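Local coordinates for protein (cytochrome C2) (Blastochloris viridis, PDB 1CO6), which carries electrons through a covalently attached heme c, serving as electron donor to the oxidized bacteriochlorophyll in photosynthesis, at residues 8-13 with 94-99; 16-19 with 23-26; 56-59 with 65-68. One frame throughout, in Å; residues are numbered along the deposited sequence.

Contact 1 (8-13 with 94-99); sequences QVFKQC and IAYIKQ. With HEC (heme c), chain B.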
loop_
_atom_site.group_PDB
_atom_site.type_symbol
_atom_site.label_atom_id
_atom_site.label_comp_id
_atom_site.label_asym_id
_atom_site.label_seq_id
_atom_site.Cartn_x
_atom_site.Cartn_y
_atom_site.Cartn_z
ATOM N N GLN A 8 -4.753 12.156 -5.071
ATOM C CA GLN A 8 -3.675 13.132 -4.872
ATOM C C GLN A 8 -2.677 12.690 -3.814
ATOM O O GLN A 8 -1.484 12.920 -4.009
ATOM C CB GLN A 8 -4.187 14.524 -4.466
ATOM C CG GLN A 8 -5.181 15.032 -5.511
ATOM C CD GLN A 8 -4.415 15.336 -6.799
ATOM O OE1 GLN A 8 -4.816 14.997 -7.918
ATOM N NE2 GLN A 8 -3.256 15.981 -6.573
ATOM N N VAL A 9 -3.165 12.149 -2.696
ATOM C CA VAL A 9 -2.244 11.658 -1.658
ATOM C C VAL A 9 -1.409 10.524 -2.292
ATOM O O VAL A 9 -0.216 10.399 -1.962
ATOM C CB VAL A 9 -3.037 11.243 -0.392
ATOM C CG1 VAL A 9 -2.136 10.604 0.650
ATOM C CG2 VAL A 9 -3.857 12.357 0.236
ATOM N N PHE A 10 -1.985 9.717 -3.184
ATOM C CA PHE A 10 -1.304 8.601 -3.847
ATOM C C PHE A 10 -0.044 8.974 -4.632
ATOM O O PHE A 10 0.839 8.149 -4.901
ATOM C CB PHE A 10 -2.218 7.754 -4.737
ATOM C CG PHE A 10 -1.645 6.364 -4.998
ATOM C CD1 PHE A 10 -0.980 6.106 -6.204
ATOM C CD2 PHE A 10 -1.706 5.394 -3.995
ATOM C CE1 PHE A 10 -0.450 4.839 -6.458
ATOM C CE2 PHE A 10 -1.157 4.125 -4.237
ATOM C CZ PHE A 10 -0.512 3.871 -5.466
ATOM N N LYS A 11 0.044 10.252 -5.015
ATOM C CA LYS A 11 1.203 10.767 -5.774
ATOM C C LYS A 11 2.487 10.497 -5.007
ATOM O O LYS A 11 3.484 10.162 -5.679
ATOM C CB LYS A 11 1.006 12.227 -6.163
ATOM C CG LYS A 11 0.245 12.360 -7.490
ATOM C CD LYS A 11 -0.631 13.591 -7.536
ATOM C CE LYS A 11 0.154 14.882 -7.611
ATOM N NZ LYS A 11 0.743 15.231 -6.287
ATOM N N GLN A 12 2.483 10.556 -3.697
ATOM C CA GLN A 12 3.714 10.252 -2.924
ATOM C C GLN A 12 4.096 8.800 -3.172
ATOM O O GLN A 12 5.259 8.485 -3.478
ATOM C CB GLN A 12 3.681 10.651 -1.477
ATOM C CG GLN A 12 2.439 10.829 -0.693
ATOM C CD GLN A 12 2.628 11.464 0.666
ATOM O OE1 GLN A 12 1.770 12.202 1.202
ATOM N NE2 GLN A 12 3.742 11.191 1.338
ATOM N N CYS A 13 3.130 7.902 -3.200
ATOM C CA CYS A 13 3.327 6.481 -3.431
ATOM C C CYS A 13 3.715 6.113 -4.867
ATOM O O CYS A 13 4.451 5.136 -5.024
ATOM C CB CYS A 13 1.998 5.720 -3.179
ATOM S SG CYS A 13 1.106 6.292 -1.694
ATOM N N ILE A 94 -7.032 5.413 1.553
ATOM C CA ILE A 94 -7.754 4.154 1.649
ATOM C C ILE A 94 -8.876 4.137 0.606
ATOM O O ILE A 94 -8.961 3.105 -0.132
ATOM C CB ILE A 94 -8.342 3.852 3.061
ATOM C CG1 ILE A 94 -7.230 3.598 4.083
ATOM C CG2 ILE A 94 -9.336 2.629 3.002
ATOM C CD1 ILE A 94 -7.687 3.646 5.568
ATOM N N ALA A 95 -9.659 5.201 0.526
ATOM C CA ALA A 95 -10.775 5.250 -0.453
ATOM C C ALA A 95 -10.303 5.011 -1.892
ATOM O O ALA A 95 -10.917 4.239 -2.673
ATOM C CB ALA A 95 -11.480 6.591 -0.313
ATOM N N TYR A 96 -9.167 5.655 -2.225
ATOM C CA TYR A 96 -8.591 5.530 -3.563
ATOM C C TYR A 96 -8.121 4.105 -3.907
ATOM O O TYR A 96 -8.407 3.529 -4.955
ATOM C CB TYR A 96 -7.422 6.542 -3.712
ATOM C CG TYR A 96 -6.803 6.405 -5.094
ATOM C CD1 TYR A 96 -7.454 6.799 -6.271
ATOM C CD2 TYR A 96 -5.503 5.884 -5.197
ATOM C CE1 TYR A 96 -6.845 6.689 -7.537
ATOM C CE2 TYR A 96 -4.875 5.745 -6.444
ATOM C CZ TYR A 96 -5.570 6.152 -7.597
ATOM O OH TYR A 96 -4.931 5.944 -8.773
ATOM N N ILE A 97 -7.323 3.546 -2.973
ATOM C CA ILE A 97 -6.768 2.215 -3.202
ATOM C C ILE A 97 -7.871 1.162 -3.295
ATOM O O ILE A 97 -7.721 0.222 -4.089
ATOM C CB ILE A 97 -5.675 1.869 -2.133
ATOM C CG1 ILE A 97 -4.459 2.831 -2.257
ATOM C CG2 ILE A 97 -5.204 0.380 -2.247
ATOM C CD1 ILE A 97 -3.448 2.595 -1.079
ATOM N N LYS A 98 -8.901 1.282 -2.442
ATOM C CA LYS A 98 -10.015 0.332 -2.379
ATOM C C LYS A 98 -10.764 0.213 -3.693
ATOM O O LYS A 98 -11.409 -0.821 -3.867
ATOM C CB LYS A 98 -11.050 0.565 -1.252
ATOM C CG LYS A 98 -10.767 -0.406 -0.076
ATOM C CD LYS A 98 -11.978 -0.656 0.810
ATOM C CE LYS A 98 -12.217 -2.118 1.160
ATOM N NZ LYS A 98 -11.473 -2.564 2.374
ATOM N N GLN A 99 -10.717 1.177 -4.574
ATOM C CA GLN A 99 -11.375 1.141 -5.862
ATOM C C GLN A 99 -10.876 0.019 -6.768
ATOM O O GLN A 99 -11.660 -0.440 -7.618
ATOM C CB GLN A 99 -11.209 2.407 -6.736
ATOM C CG GLN A 99 -11.785 3.633 -6.065
ATOM C CD GLN A 99 -11.554 4.841 -6.948
ATOM O OE1 GLN A 99 -12.540 5.400 -7.417
ATOM N NE2 GLN A 99 -10.293 5.223 -7.159
HETATM FE FE HEC B . 5.371 1.317 -0.149
HETATM C CHA HEC B . 5.768 -1.954 0.426
HETATM C CHB HEC B . 2.038 1.085 0.616
HETATM C CHC HEC B . 5.037 4.755 -0.489
HETATM C CHD HEC B . 8.602 1.519 -1.366
HETATM N NA HEC B . 4.121 -0.173 0.395
HETATM C C1A HEC B . 4.497 -1.469 0.731
HETATM C C2A HEC B . 3.376 -2.149 1.316
HETATM C C3A HEC B . 2.354 -1.285 1.371
HETATM C C4A HEC B . 2.793 -0.024 0.813
HETATM C CMA HEC B . 0.929 -1.512 1.930
HETATM C CAA HEC B . 3.355 -3.661 1.709
HETATM C CBA HEC B . 3.051 -4.467 0.411
HETATM C CGA HEC B . 2.904 -5.964 0.530
HETATM O O1A HEC B . 2.996 -6.452 1.645
HETATM O O2A HEC B . 2.704 -6.552 -0.562
HETATM N NB HEC B . 3.869 2.626 -0.000
HETATM C C1B HEC B . 2.533 2.305 0.272
HETATM C C2B HEC B . 1.766 3.527 0.246
HETATM C C3B HEC B . 2.597 4.539 -0.018
HETATM C C4B HEC B . 3.911 4.004 -0.204
HETATM C CMB HEC B . 0.245 3.538 0.510
HETATM C CAB HEC B . 2.172 6.039 -0.173
HETATM C CBB HEC B . 1.825 6.675 1.039
HETATM N NC HEC B . 6.582 2.821 -0.790
HETATM C C1C HEC B . 6.252 4.156 -0.836
HETATM C C2C HEC B . 7.401 4.884 -1.347
HETATM C C3C HEC B . 8.394 4.010 -1.550
HETATM C C4C HEC B . 7.892 2.697 -1.241
HETATM C CMC HEC B . 7.429 6.415 -1.531
HETATM C CAC HEC B . 9.816 4.334 -2.169
HETATM C CBC HEC B . 10.656 5.287 -1.568
HETATM N ND HEC B . 6.869 0.012 -0.456
HETATM C C1D HEC B . 8.158 0.301 -0.909
HETATM C C2D HEC B . 8.959 -0.922 -0.811
HETATM C C3D HEC B . 8.170 -1.888 -0.339
HETATM C C4D HEC B . 6.875 -1.318 -0.088
HETATM C CMD HEC B . 10.453 -0.982 -1.224
HETATM C CAD HEC B . 8.555 -3.347 0.023
HETATM C CBD HEC B . 8.876 -3.452 1.548
HETATM C CGD HEC B . 9.724 -4.657 1.913
HETATM O O1D HEC B . 10.194 -4.526 3.084
HETATM O O2D HEC B . 9.884 -5.621 1.126
#
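Phe10 and Tyr96 mark the closest approach of the two backbones, their CA atoms 7.9 Å apart. Segment 8-13 belongs to helix 3-14, which kinks at Lys11 and Gln12, where the backbone N atoms reach back only three residues, to the O atoms of Gln8 and Val9. Segment 94-99 comes from the C-terminal part of helix 87-98. The contact is apolar and buried. CE2 of Tyr96 lies over one face of the Phe10 ring, 3.6 Å from Phe10 CG, yet the two rings are turned at 49° to each other, an oblique pairing. In both residues CG stands opposite the backbone N (chi1 -159° for Phe10, 179° for Tyr96), which sends the rings into the gap between the helices. This pairing of the N- and C-terminal helices is a hallmark of the cytochrome c fold. Ile97 completes the interface obliquely, its CG1 4.1 Å from Phe10 CE2, while its CD1 reaches the heme methyl CMB. CB of Cys13 sits 3.6 Å above the plane of the Phe10 ring, over its centre, and Cys13 SG carries on to heme CAB in a covalent thioether bond. Leu93 and Ile19 also pack against Phe10.

Contact 2 (16-19 with 23-26); sequences CHSI and AKNK. With HEC (heme c), chain B.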
loop_
_atom_site.group_PDB
_atom_site.type_symbol
_atom_site.label_atom_id
_atom_site.label_comp_id
_atom_site.label_asym_id
_atom_site.label_seq_id
_atom_site.Cartn_x
_atom_site.Cartn_y
_atom_site.Cartn_z
ATOM N N CYS A 16 7.149 4.948 -6.247
ATOM C CA CYS A 16 7.602 3.543 -6.078
ATOM C C CYS A 16 6.603 2.484 -6.367
ATOM O O CYS A 16 7.028 1.318 -6.563
ATOM C CB CYS A 16 8.175 3.373 -4.651
ATOM S SG CYS A 16 9.443 4.576 -4.127
ATOM N N HIS A 17 5.331 2.796 -6.445
ATOM C CA HIS A 17 4.287 1.783 -6.652
ATOM C C HIS A 17 3.369 2.123 -7.811
ATOM O O HIS A 17 3.102 3.314 -8.099
ATOM C CB HIS A 17 3.412 1.744 -5.350
ATOM C CG HIS A 17 4.021 1.222 -4.106
ATOM N ND1 HIS A 17 4.149 -0.099 -3.868
ATOM C CD2 HIS A 17 4.374 1.859 -2.963
ATOM C CE1 HIS A 17 4.687 -0.239 -2.662
ATOM N NE2 HIS A 17 4.832 0.950 -2.012
ATOM N N SER A 18 2.908 1.078 -8.451
ATOM C CA SER A 18 1.918 1.152 -9.522
ATOM C C SER A 18 0.560 0.628 -8.981
ATOM O O SER A 18 0.483 -0.205 -8.061
ATOM C CB SER A 18 2.315 0.306 -10.746
ATOM O OG SER A 18 3.418 1.012 -11.302
ATOM N N ILE A 19 -0.494 1.098 -9.603
ATOM C CA ILE A 19 -1.902 0.755 -9.350
ATOM C C ILE A 19 -2.689 0.955 -10.653
ATOM O O ILE A 19 -2.319 1.802 -11.530
ATOM C CB ILE A 19 -2.412 1.650 -8.147
ATOM C CG1 ILE A 19 -3.582 0.945 -7.396
ATOM C CG2 ILE A 19 -2.772 3.096 -8.638
ATOM C CD1 ILE A 19 -4.093 1.696 -6.117
ATOM N N ALA A 23 -0.494 -2.349 -14.235
ATOM C CA ALA A 23 0.473 -2.047 -13.171
ATOM C C ALA A 23 1.544 -3.133 -13.162
ATOM O O ALA A 23 1.279 -4.365 -13.281
ATOM C CB ALA A 23 -0.288 -1.917 -11.846
ATOM N N LYS A 24 2.784 -2.710 -12.976
ATOM C CA LYS A 24 3.938 -3.641 -12.892
ATOM C C LYS A 24 4.736 -3.319 -11.628
ATOM O O LYS A 24 4.618 -2.169 -11.131
ATOM C CB LYS A 24 4.786 -3.604 -14.153
ATOM C CG LYS A 24 5.830 -2.513 -14.279
ATOM C CD LYS A 24 5.362 -1.128 -13.858
ATOM C CE LYS A 24 4.145 -0.622 -14.621
ATOM N NZ LYS A 24 3.389 0.310 -13.749
ATOM N N ASN A 25 5.491 -4.288 -11.134
ATOM C CA ASN A 25 6.319 -4.057 -9.942
ATOM C C ASN A 25 7.404 -3.019 -10.253
ATOM O O ASN A 25 7.937 -3.096 -11.384
ATOM C CB ASN A 25 6.958 -5.382 -9.522
ATOM C CG ASN A 25 5.950 -6.325 -8.919
ATOM O OD1 ASN A 25 5.091 -5.872 -8.131
ATOM N ND2 ASN A 25 6.021 -7.613 -9.244
ATOM N N LYS A 26 7.687 -2.133 -9.327
ATOM C CA LYS A 26 8.762 -1.097 -9.495
ATOM C C LYS A 26 9.697 -1.193 -8.289
ATOM O O LYS A 26 10.131 -2.325 -7.994
ATOM C CB LYS A 26 8.224 0.295 -9.692
ATOM C CG LYS A 26 7.365 0.364 -10.958
ATOM C CD LYS A 26 6.917 1.789 -11.225
ATOM C CE LYS A 26 6.079 2.357 -10.104
ATOM N NZ LYS A 26 5.767 3.798 -10.345
HETATM FE FE HEC B . 5.371 1.317 -0.149
HETATM C CHA HEC B . 5.768 -1.954 0.426
HETATM C CHB HEC B . 2.038 1.085 0.616
HETATM C CHC HEC B . 5.037 4.755 -0.489
HETATM C CHD HEC B . 8.602 1.519 -1.366
HETATM N NA HEC B . 4.121 -0.173 0.395
HETATM C C1A HEC B . 4.497 -1.469 0.731
HETATM C C2A HEC B . 3.376 -2.149 1.316
HETATM C C3A HEC B . 2.354 -1.285 1.371
HETATM C C4A HEC B . 2.793 -0.024 0.813
HETATM C CMA HEC B . 0.929 -1.512 1.930
HETATM C CAA HEC B . 3.355 -3.661 1.709
HETATM C CBA HEC B . 3.051 -4.467 0.411
HETATM C CGA HEC B . 2.904 -5.964 0.530
HETATM O O1A HEC B . 2.996 -6.452 1.645
HETATM O O2A HEC B . 2.704 -6.552 -0.562
HETATM N NB HEC B . 3.869 2.626 -0.000
HETATM C C1B HEC B . 2.533 2.305 0.272
HETATM C C2B HEC B . 1.766 3.527 0.246
HETATM C C3B HEC B . 2.597 4.539 -0.018
HETATM C C4B HEC B . 3.911 4.004 -0.204
HETATM C CMB HEC B . 0.245 3.538 0.510
HETATM C CAB HEC B . 2.172 6.039 -0.173
HETATM C CBB HEC B . 1.825 6.675 1.039
HETATM N NC HEC B . 6.582 2.821 -0.790
HETATM C C1C HEC B . 6.252 4.156 -0.836
HETATM C C2C HEC B . 7.401 4.884 -1.347
HETATM C C3C HEC B . 8.394 4.010 -1.550
HETATM C C4C HEC B . 7.892 2.697 -1.241
HETATM C CMC HEC B . 7.429 6.415 -1.531
HETATM C CAC HEC B . 9.816 4.334 -2.169
HETATM C CBC HEC B . 10.656 5.287 -1.568
HETATM N ND HEC B . 6.869 0.012 -0.456
HETATM C C1D HEC B . 8.158 0.301 -0.909
HETATM C C2D HEC B . 8.959 -0.922 -0.811
HETATM C C3D HEC B . 8.170 -1.888 -0.339
HETATM C C4D HEC B . 6.875 -1.318 -0.088
HETATM C CMD HEC B . 10.453 -0.982 -1.224
HETATM C CAD HEC B . 8.555 -3.347 0.023
HETATM C CBD HEC B . 8.876 -3.452 1.548
HETATM C CGD HEC B . 9.724 -4.657 1.913
HETATM O O1D HEC B . 10.194 -4.526 3.084
HETATM O O2D HEC B . 9.884 -5.621 1.126
HETATM O O HOH W 1 4.577 -1.265 -8.259
#
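Ser18 and Lys24 form the polar link between two irregular segments that run nearly antiparallel, 169° apart end to end. The ammonium of Lys24 donates to Ser18 OG; the NZ-OG separation of 2.5 Å is very short, so its precise value is doubtful. Lys24 reaches this far by folding back on itself: its CG is wedged between the backbone N and the carbonyl carbon (chi1 83°), and two further bends bring NZ round to the serine. Ser18 OG also points a weak bond at Lys24 O, 3.4 Å away. That carbonyl has a second donor in a water, 3.0 Å from Lys24 O, which in turn accepts from Ser18 N at 2.9 Å and so bridges the two backbones. Cys16 and His17 supply the end of the CXXCH heme-binding motif of c-type cytochromes. Cys16 SG makes the second thioether, to heme CAC. His17 NE2 binds the heme FE at 2.0 Å, with Met79 as the other axial ligand. On the far side of the imidazole, ND1 is hydrogen-bonded to Pro29 O, which, with the iron bond at NE2, holds the ring's rotation and would probably make it a stronger donor to the iron. Lys26 lays its aliphatic chain along the other segment, CB 3.5 Å from Cys16 O and CE 3.2 Å from Ser18 OG, while its NZ is hydrogen-bonded to Leu14 O. Beside the polar pair, CB of Ala23 packs 3.6 Å from CB of Ser18.

Contact 3 (56-59 with 65-68); sequences ITWT and EYIR. With HEC (heme c), chain B.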
loop_
_atom_site.group_PDB
_atom_site.type_symbol
_atom_site.label_atom_id
_atom_site.label_comp_id
_atom_site.label_asym_id
_atom_site.label_seq_id
_atom_site.Cartn_x
_atom_site.Cartn_y
_atom_site.Cartn_z
ATOM N N ILE A 56 1.502 -10.412 8.553
ATOM C CA ILE A 56 0.434 -9.417 8.488
ATOM C C ILE A 56 -0.544 -9.714 7.352
ATOM O O ILE A 56 -0.226 -10.186 6.261
ATOM C CB ILE A 56 1.041 -7.977 8.257
ATOM C CG1 ILE A 56 1.593 -7.411 9.566
ATOM C CG2 ILE A 56 0.106 -6.963 7.553
ATOM C CD1 ILE A 56 2.407 -6.102 9.355
ATOM N N THR A 57 -1.786 -9.372 7.689
ATOM C CA THR A 57 -2.871 -9.418 6.697
ATOM C C THR A 57 -3.262 -7.933 6.556
ATOM O O THR A 57 -3.534 -7.280 7.603
ATOM C CB THR A 57 -4.095 -10.325 7.073
ATOM O OG1 THR A 57 -3.487 -11.642 7.172
ATOM C CG2 THR A 57 -5.198 -10.239 6.009
ATOM N N TRP A 58 -3.335 -7.430 5.339
ATOM C CA TRP A 58 -3.664 -6.005 5.148
ATOM C C TRP A 58 -5.139 -5.643 5.235
ATOM O O TRP A 58 -5.843 -5.646 4.229
ATOM C CB TRP A 58 -3.077 -5.480 3.818
ATOM C CG TRP A 58 -1.592 -5.529 3.803
ATOM C CD1 TRP A 58 -0.821 -6.338 3.034
ATOM C CD2 TRP A 58 -0.699 -4.729 4.577
ATOM N NE1 TRP A 58 0.509 -6.066 3.272
ATOM C CE2 TRP A 58 0.609 -5.072 4.192
ATOM C CE3 TRP A 58 -0.891 -3.714 5.537
ATOM C CZ2 TRP A 58 1.743 -4.503 4.782
ATOM C CZ3 TRP A 58 0.226 -3.138 6.118
ATOM C CH2 TRP A 58 1.521 -3.496 5.724
ATOM N N THR A 59 -5.528 -5.328 6.423
ATOM C CA THR A 59 -6.896 -4.873 6.728
ATOM C C THR A 59 -6.707 -3.358 6.734
ATOM O O THR A 59 -5.544 -2.897 6.786
ATOM C CB THR A 59 -7.354 -5.398 8.150
ATOM O OG1 THR A 59 -6.473 -4.796 9.144
ATOM C CG2 THR A 59 -7.386 -6.928 8.302
ATOM N N GLU A 65 -2.353 1.886 10.710
ATOM C CA GLU A 65 -1.223 1.955 11.658
ATOM C C GLU A 65 0.125 1.917 10.940
ATOM O O GLU A 65 1.103 2.621 11.306
ATOM C CB GLU A 65 -1.215 0.900 12.752
ATOM C CG GLU A 65 -1.838 -0.443 12.516
ATOM C CD GLU A 65 -2.342 -1.196 13.712
ATOM O OE1 GLU A 65 -2.647 -2.377 13.748
ATOM O OE2 GLU A 65 -2.461 -0.464 14.727
ATOM N N TYR A 66 0.248 1.088 9.920
ATOM C CA TYR A 66 1.489 0.965 9.164
ATOM C C TYR A 66 1.857 2.241 8.472
ATOM O O TYR A 66 2.979 2.730 8.538
ATOM C CB TYR A 66 1.358 -0.156 8.105
ATOM C CG TYR A 66 2.452 -0.273 7.086
ATOM C CD1 TYR A 66 2.275 0.203 5.778
ATOM C CD2 TYR A 66 3.689 -0.857 7.440
ATOM C CE1 TYR A 66 3.277 0.075 4.819
ATOM C CE2 TYR A 66 4.714 -1.007 6.471
ATOM C CZ TYR A 66 4.491 -0.512 5.194
ATOM O OH TYR A 66 5.467 -0.676 4.269
ATOM N N ILE A 67 0.916 2.795 7.728
ATOM C CA ILE A 67 1.191 4.014 6.947
ATOM C C ILE A 67 1.579 5.228 7.770
ATOM O O ILE A 67 2.362 6.061 7.211
ATOM C CB ILE A 67 0.083 4.180 5.868
ATOM C CG1 ILE A 67 0.609 4.703 4.523
ATOM C CG2 ILE A 67 -1.042 5.082 6.482
ATOM C CD1 ILE A 67 1.720 3.890 3.802
ATOM N N ARG A 68 1.177 5.381 9.014
ATOM C CA ARG A 68 1.613 6.500 9.831
ATOM C C ARG A 68 3.124 6.389 10.116
ATOM O O ARG A 68 3.743 7.451 10.264
ATOM C CB ARG A 68 0.900 6.533 11.197
ATOM C CG ARG A 68 -0.616 6.542 11.185
ATOM C CD ARG A 68 -1.160 7.581 10.266
ATOM N NE ARG A 68 -2.544 7.995 10.495
ATOM C CZ ARG A 68 -3.568 7.185 10.165
ATOM N NH1 ARG A 68 -3.284 6.001 9.621
ATOM N NH2 ARG A 68 -4.830 7.560 10.375
HETATM FE FE HEC B . 5.371 1.317 -0.149
HETATM C CHA HEC B . 5.768 -1.954 0.426
HETATM C CHB HEC B . 2.038 1.085 0.616
HETATM C CHC HEC B . 5.037 4.755 -0.489
HETATM C CHD HEC B . 8.602 1.519 -1.366
HETATM N NA HEC B . 4.121 -0.173 0.395
HETATM C C1A HEC B . 4.497 -1.469 0.731
HETATM C C2A HEC B . 3.376 -2.149 1.316
HETATM C C3A HEC B . 2.354 -1.285 1.371
HETATM C C4A HEC B . 2.793 -0.024 0.813
HETATM C CMA HEC B . 0.929 -1.512 1.930
HETATM C CAA HEC B . 3.355 -3.661 1.709
HETATM C CBA HEC B . 3.051 -4.467 0.411
HETATM C CGA HEC B . 2.904 -5.964 0.530
HETATM O O1A HEC B . 2.996 -6.452 1.645
HETATM O O2A HEC B . 2.704 -6.552 -0.562
HETATM N NB HEC B . 3.869 2.626 -0.000
HETATM C C1B HEC B . 2.533 2.305 0.272
HETATM C C2B HEC B . 1.766 3.527 0.246
HETATM C C3B HEC B . 2.597 4.539 -0.018
HETATM C C4B HEC B . 3.911 4.004 -0.204
HETATM C CMB HEC B . 0.245 3.538 0.510
HETATM C CAB HEC B . 2.172 6.039 -0.173
HETATM C CBB HEC B . 1.825 6.675 1.039
HETATM N NC HEC B . 6.582 2.821 -0.790
HETATM C C1C HEC B . 6.252 4.156 -0.836
HETATM C C2C HEC B . 7.401 4.884 -1.347
HETATM C C3C HEC B . 8.394 4.010 -1.550
HETATM C C4C HEC B . 7.892 2.697 -1.241
HETATM C CMC HEC B . 7.429 6.415 -1.531
HETATM C CAC HEC B . 9.816 4.334 -2.169
HETATM C CBC HEC B . 10.656 5.287 -1.568
HETATM N ND HEC B . 6.869 0.012 -0.456
HETATM C C1D HEC B . 8.158 0.301 -0.909
HETATM C C2D HEC B . 8.959 -0.922 -0.811
HETATM C C3D HEC B . 8.170 -1.888 -0.339
HETATM C C4D HEC B . 6.875 -1.318 -0.088
HETATM C CMD HEC B . 10.453 -0.982 -1.224
HETATM C CAD HEC B . 8.555 -3.347 0.023
HETATM C CBD HEC B . 8.876 -3.452 1.548
HETATM C CGD HEC B . 9.724 -4.657 1.913
HETATM O O1D HEC B . 10.194 -4.526 3.084
HETATM O O2D HEC B . 9.884 -5.621 1.126
#
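Trp58 presents the edge of its indole to the face of the Tyr66 ring, an edge-to-face (T-shaped) pair with planes at 65° and centroids 4.9 Å apart. CH2 of Trp58 stands over the centre of the tyrosine ring, 3.6 Å from Tyr66 CG, and Tyr66 CB lies near the indole plane. The indole itself is sandwiched: Ile56 CG2 covers the centre of one face, and heme methyl CMA lies over the rim of the other. Its rotation is fixed by NE1, which donates to heme propionate oxygen O1A at 3.0 Å with an N-H...O angle of 150°. A tryptophan bonded to a heme propionate is a familiar feature of the cytochrome c family. Tyr66 has CG opposite its backbone N (chi1 170°), which extends the phenol toward the heme; OH comes 3.8 Å from heme C1A, and the side chain also touches the axial ligand Met79. Ile67 adds its CD1, 3.6 Å from heme C2B. Segment 56-59 leads straight into helix 60-68, with Thr59 as N-cap through OG1 to Val62 N. The Trp58-Tyr66 pair thus joins the loop before helix 60-68 to a later turn of the same helix, while Ile67 and Arg68 pack against Val90 of helix 87-98.

Overall arrangement
All three contacts touch one heme within a single cytochrome c fold that has helices but no strands. Contact 1 brings the first and last helices, 3-14 and 87-98, together; contacts 2 and 3 follow one another in the long span between. Contact 2 lies about 13 Å from contact 1, centre to centre, and touches it directly where Ile19 packs on Phe10, Tyr96 and Ile97. Contact 3, its centre about 14 Å from that of contact 1, does not touch it, although helix 60-68 also packs on helix 87-98. Contacts 2 and 3, about 19 Å apart between centres, flank the heme on its two faces, contact 2 on the His17 side and contact 3 on the Met79 side, where it also holds a propionate.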